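Local coordinates for envelope protein (White spot syndrome virus, PDB 7DDA) that forms part of the viral envelope and, through sulfate-binding sites in its C-terminal domain, probably binds heparin-like sulfated sugars, at residues M125-R137 with K147-L161. Numbering follows the deposited sequence.
Sequences MANTNIGVAENNR and KYGFLIPKQPAGAKL. With SO4 (sulfate ion), chain B.
G131 and L151 exchange backbone hydrogen bonds (G131 N to L151 O 2.8 Å, L151 N to G131 O 2.7 Å) in an antiparallel beta hairpin whose strand 131-135 is outermost in its sheet within the chain. A133 N donates to G149 O but G149 N to E134 O, so A133 and E134 face G149, as in a beta bulge. I130 lays CG2 against F150 CD1 (3.8 Å) and CD1 against L161 CD1, on strand 160-170 of the other sheet. The Y148 hydroxyl donates in the carbonyl plane to N136 O (2.8 Å); N135 OD1 meets the ring edge at CE1, amide and ring 79° apart. A sulfate lies between N136 and K147: K147 N donates to O3, N136 ND2 is very close to O2, and the folded K147 side chain runs alongside, NZ doubtfully placed. Probably from the crystallisation liquor, it may mark a site for heparin sulfate groups. At the far end N129 N closes an Asx turn on N127 OD1; N129 OD1 is hydrogen-bonded to T128 OG1 of the second subunit. Q155, bent at chi2 (-70°), brings NE2 to P153 O, from above its plane, and to N127 O, 3.0 Å away, nearly in line with the C=O bond.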
loop_
_atom_site.group_PDB
_atom_site.type_symbol
_atom_site.label_atom_id
_atom_site.label_comp_id
_atom_site.label_asym_id
_atom_site.label_seq_id
_atom_site.Cartn_x
_atom_site.Cartn_y
_atom_site.Cartn_z
ATOM N N MET A 125 -5.551 7.853 17.799
ATOM C CA MET A 125 -5.474 9.260 18.184
ATOM C C MET A 125 -4.130 9.916 17.892
ATOM O O MET A 125 -4.019 11.137 18.031
ATOM C CB MET A 125 -5.759 9.432 19.681
ATOM C CG MET A 125 -7.173 9.112 20.117
ATOM S SD MET A 125 -8.416 9.484 18.883
ATOM C CE MET A 125 -9.794 8.539 19.509
ATOM N N ALA A 126 -3.106 9.159 17.534
ATOM C CA ALA A 126 -1.777 9.720 17.351
ATOM C C ALA A 126 -1.552 10.099 15.892
ATOM O O ALA A 126 -2.111 9.495 14.979
ATOM C CB ALA A 126 -0.704 8.724 17.805
ATOM N N ASN A 127 -0.741 11.122 15.680
ATOM C CA ASN A 127 -0.319 11.458 14.331
ATOM C C ASN A 127 0.487 10.300 13.755
ATOM O O ASN A 127 1.377 9.765 14.418
ATOM C CB ASN A 127 0.502 12.742 14.380
ATOM C CG ASN A 127 1.015 13.171 13.035
ATOM O OD1 ASN A 127 0.719 12.570 12.007
ATOM N ND2 ASN A 127 1.780 14.248 13.033
ATOM N N THR A 128 0.152 9.877 12.536
ATOM C CA THR A 128 0.882 8.787 11.892
ATOM C C THR A 128 1.475 9.192 10.549
ATOM O O THR A 128 1.914 8.322 9.795
ATOM C CB THR A 128 0.010 7.532 11.715
ATOM O OG1 THR A 128 -1.200 7.858 11.026
ATOM C CG2 THR A 128 -0.321 6.890 13.056
ATOM N N ASN A 129 1.508 10.482 10.236
ATOM C CA ASN A 129 2.300 10.961 9.114
ATOM C C ASN A 129 3.748 10.475 9.217
ATOM O O ASN A 129 4.334 10.422 10.302
ATOM C CB ASN A 129 2.272 12.484 9.073
ATOM C CG ASN A 129 0.943 13.030 8.594
ATOM O OD1 ASN A 129 0.123 12.303 8.047
ATOM N ND2 ASN A 129 0.733 14.327 8.787
ATOM N N ILE A 130 4.322 10.121 8.076
ATOM C CA ILE A 130 5.713 9.714 7.973
ATOM C C ILE A 130 6.414 10.657 7.013
ATOM O O ILE A 130 5.969 10.834 5.877
ATOM C CB ILE A 130 5.832 8.267 7.476
ATOM C CG1 ILE A 130 5.083 7.338 8.427
ATOM C CG2 ILE A 130 7.304 7.893 7.332
ATOM C CD1 ILE A 130 5.069 5.945 7.987
ATOM N N GLY A 131 7.515 11.257 7.463
ATOM C CA GLY A 131 8.344 12.068 6.589
ATOM C C GLY A 131 9.433 11.212 5.969
ATOM O O GLY A 131 10.097 10.437 6.662
ATOM N N VAL A 132 9.599 11.346 4.656
ATOM C CA VAL A 132 10.650 10.639 3.927
ATOM C C VAL A 132 11.937 11.439 4.016
ATOM O O VAL A 132 11.935 12.660 3.829
ATOM C CB VAL A 132 10.242 10.414 2.460
ATOM C CG1 VAL A 132 11.293 9.563 1.728
ATOM C CG2 VAL A 132 8.888 9.738 2.392
ATOM N N ALA A 133 13.038 10.760 4.318
ATOM C CA ALA A 133 14.342 11.415 4.378
ATOM C C ALA A 133 15.246 10.789 3.326
ATOM O O ALA A 133 15.033 11.002 2.129
ATOM C CB ALA A 133 14.954 11.310 5.781
ATOM N N GLU A 134 16.238 10.005 3.754
ATOM C CA GLU A 134 17.044 9.238 2.809
ATOM C C GLU A 134 16.156 8.342 1.955
ATOM O O GLU A 134 15.266 7.652 2.462
ATOM C CB GLU A 134 18.064 8.378 3.545
ATOM C CG GLU A 134 19.190 9.136 4.215
ATOM C CD GLU A 134 18.860 9.565 5.630
ATOM O OE1 GLU A 134 17.667 9.632 5.988
ATOM O OE2 GLU A 134 19.809 9.811 6.398
ATOM N N ASN A 135 16.418 8.345 0.651
ATOM C CA ASN A 135 15.674 7.503 -0.278
ATOM C C ASN A 135 16.523 7.316 -1.527
ATOM O O ASN A 135 16.669 8.251 -2.311
ATOM C CB ASN A 135 14.338 8.145 -0.624
ATOM C CG ASN A 135 13.422 7.203 -1.347
ATOM O OD1 ASN A 135 13.867 6.345 -2.106
ATOM N ND2 ASN A 135 12.126 7.359 -1.129
ATOM N N ASN A 136 17.038 6.113 -1.742
ATOM C CA ASN A 136 17.844 5.841 -2.930
ATOM C C ASN A 136 16.938 5.442 -4.093
ATOM O O ASN A 136 16.381 4.337 -4.122
ATOM C CB ASN A 136 18.877 4.759 -2.628
ATOM C CG ASN A 136 19.838 4.539 -3.780
ATOM O OD1 ASN A 136 19.599 4.992 -4.898
ATOM N ND2 ASN A 136 20.949 3.869 -3.505
ATOM N N ARG A 137 16.823 6.325 -5.071
ATOM C CA ARG A 137 16.018 6.081 -6.261
ATOM C C ARG A 137 16.829 5.530 -7.420
ATOM O O ARG A 137 16.260 5.249 -8.479
ATOM C CB ARG A 137 15.328 7.381 -6.696
ATOM C CG ARG A 137 14.327 7.837 -5.688
ATOM C CD ARG A 137 14.078 9.312 -5.726
ATOM N NE ARG A 137 13.020 9.665 -4.775
ATOM C CZ ARG A 137 11.756 9.242 -4.836
ATOM N NH1 ARG A 137 11.325 8.480 -5.842
ATOM N NH2 ARG A 137 10.907 9.615 -3.890
ATOM N N LYS A 147 19.694 3.236 1.087
ATOM C CA LYS A 147 19.341 3.700 2.425
ATOM C C LYS A 147 17.989 4.404 2.392
ATOM O O LYS A 147 17.760 5.276 1.544
ATOM C CB LYS A 147 20.416 4.636 2.986
ATOM C CG LYS A 147 21.776 3.964 3.101
ATOM C CD LYS A 147 22.763 4.737 3.975
ATOM C CE LYS A 147 23.016 6.146 3.464
ATOM N NZ LYS A 147 23.645 6.208 2.135
ATOM N N TYR A 148 17.115 4.049 3.339
ATOM C CA TYR A 148 15.752 4.570 3.402
ATOM C C TYR A 148 15.468 5.073 4.809
ATOM O O TYR A 148 15.495 4.298 5.769
ATOM C CB TYR A 148 14.769 3.486 2.953
ATOM C CG TYR A 148 15.140 3.089 1.534
ATOM C CD1 TYR A 148 14.815 3.915 0.461
ATOM C CD2 TYR A 148 15.900 1.957 1.279
ATOM C CE1 TYR A 148 15.200 3.610 -0.822
ATOM C CE2 TYR A 148 16.295 1.640 -0.020
ATOM C CZ TYR A 148 15.941 2.472 -1.058
ATOM O OH TYR A 148 16.313 2.167 -2.343
ATOM N N GLY A 149 15.226 6.373 4.937
ATOM C CA GLY A 149 15.078 7.019 6.233
ATOM C C GLY A 149 13.679 7.580 6.435
ATOM O O GLY A 149 13.096 8.172 5.524
ATOM N N PHE A 150 13.160 7.408 7.645
ATOM C CA PHE A 150 11.805 7.824 7.953
ATOM C C PHE A 150 11.812 8.712 9.186
ATOM O O PHE A 150 12.458 8.384 10.186
ATOM C CB PHE A 150 10.926 6.599 8.137
ATOM C CG PHE A 150 10.970 5.672 6.960
ATOM C CD1 PHE A 150 10.183 5.917 5.839
ATOM C CD2 PHE A 150 11.841 4.592 6.941
ATOM C CE1 PHE A 150 10.233 5.080 4.740
ATOM C CE2 PHE A 150 11.902 3.743 5.840
ATOM C CZ PHE A 150 11.094 3.985 4.741
ATOM N N LEU A 151 11.133 9.851 9.095
ATOM C CA LEU A 151 10.874 10.699 10.252
ATOM C C LEU A 151 9.479 10.369 10.750
ATOM O O LEU A 151 8.502 10.543 10.012
ATOM C CB LEU A 151 10.955 12.177 9.882
ATOM C CG LEU A 151 10.795 13.222 10.990
ATOM C CD1 LEU A 151 11.792 13.057 12.145
ATOM C CD2 LEU A 151 10.867 14.611 10.385
ATOM N N ILE A 152 9.372 9.863 11.968
ATOM C CA ILE A 152 8.033 9.546 12.468
ATOM C C ILE A 152 7.744 10.351 13.734
ATOM O O ILE A 152 8.676 10.719 14.467
ATOM C CB ILE A 152 7.844 8.034 12.721
ATOM C CG1 ILE A 152 8.645 7.574 13.930
ATOM C CG2 ILE A 152 8.197 7.215 11.488
ATOM C CD1 ILE A 152 8.271 6.188 14.406
ATOM N N PRO A 153 6.481 10.679 14.009
ATOM C CA PRO A 153 6.136 11.205 15.329
ATOM C C PRO A 153 6.314 10.120 16.372
ATOM O O PRO A 153 6.169 8.930 16.078
ATOM C CB PRO A 153 4.661 11.601 15.188
ATOM C CG PRO A 153 4.361 11.540 13.719
ATOM C CD PRO A 153 5.300 10.534 13.148
ATOM N N LYS A 154 6.662 10.541 17.591
ATOM C CA LYS A 154 6.647 9.635 18.733
ATOM C C LYS A 154 5.319 8.900 18.799
ATOM O O LYS A 154 4.255 9.509 18.688
ATOM C CB LYS A 154 6.877 10.418 20.024
ATOM C CG LYS A 154 6.902 9.582 21.294
ATOM C CD LYS A 154 6.874 10.510 22.521
ATOM C CE LYS A 154 5.840 11.642 22.342
ATOM N NZ LYS A 154 6.067 12.889 23.155
ATOM N N GLN A 155 5.386 7.592 18.979
ATOM C CA GLN A 155 4.208 6.746 18.998
ATOM C C GLN A 155 3.945 6.160 20.381
ATOM O O GLN A 155 4.843 6.094 21.227
ATOM C CB GLN A 155 4.364 5.609 17.978
ATOM C CG GLN A 155 4.583 6.121 16.582
ATOM C CD GLN A 155 3.344 6.766 16.041
ATOM O OE1 GLN A 155 2.226 6.316 16.308
ATOM N NE2 GLN A 155 3.522 7.858 15.309
ATOM N N PRO A 156 2.714 5.732 20.650
ATOM C CA PRO A 156 2.463 4.962 21.871
ATOM C C PRO A 156 3.279 3.683 21.860
ATOM O O PRO A 156 3.706 3.198 20.813
ATOM C CB PRO A 156 0.960 4.659 21.804
ATOM C CG PRO A 156 0.397 5.699 20.900
ATOM C CD PRO A 156 1.475 5.962 19.882
ATOM N N ALA A 157 3.506 3.144 23.049
ATOM C CA ALA A 157 4.221 1.882 23.170
ATOM C C ALA A 157 3.614 0.823 22.255
ATOM O O ALA A 157 2.405 0.788 22.027
ATOM C CB ALA A 157 4.195 1.410 24.624
ATOM N N GLY A 158 4.465 -0.026 21.703
ATOM C CA GLY A 158 4.003 -1.138 20.908
ATOM C C GLY A 158 3.790 -0.845 19.440
ATOM O O GLY A 158 3.584 -1.785 18.668
ATOM N N ALA A 159 3.843 0.418 19.028
ATOM C CA ALA A 159 3.558 0.768 17.646
ATOM C C ALA A 159 4.705 0.340 16.732
ATOM O O ALA A 159 5.877 0.363 17.116
ATOM C CB ALA A 159 3.311 2.273 17.528
ATOM N N LYS A 160 4.357 -0.047 15.504
ATOM C CA LYS A 160 5.319 -0.586 14.553
ATOM C C LYS A 160 5.383 0.252 13.283
ATOM O O LYS A 160 4.409 0.903 12.884
ATOM C CB LYS A 160 4.988 -2.039 14.171
ATOM C CG LYS A 160 4.889 -3.020 15.351
ATOM C CD LYS A 160 6.174 -3.046 16.161
ATOM C CE LYS A 160 6.138 -4.089 17.268
ATOM N NZ LYS A 160 7.448 -4.155 17.963
ATOM N N LEU A 161 6.550 0.219 12.650
ATOM C CA LEU A 161 6.749 0.770 11.315
ATOM C C LEU A 161 6.755 -0.389 10.326
ATOM O O LEU A 161 7.544 -1.328 10.471
ATOM C CB LEU A 161 8.055 1.567 11.246
ATOM C CG LEU A 161 8.464 2.221 9.923
ATOM C CD1 LEU A 161 7.436 3.246 9.452
ATOM C CD2 LEU A 161 9.826 2.876 10.076
HETATM S S SO4 B . 21.766 5.363 -0.477
HETATM O O1 SO4 B . 21.920 6.408 -1.495
HETATM O O2 SO4 B . 21.625 4.084 -1.114
HETATM O O3 SO4 B . 20.537 5.681 0.233
HETATM O O4 SO4 B . 22.879 5.392 0.433
#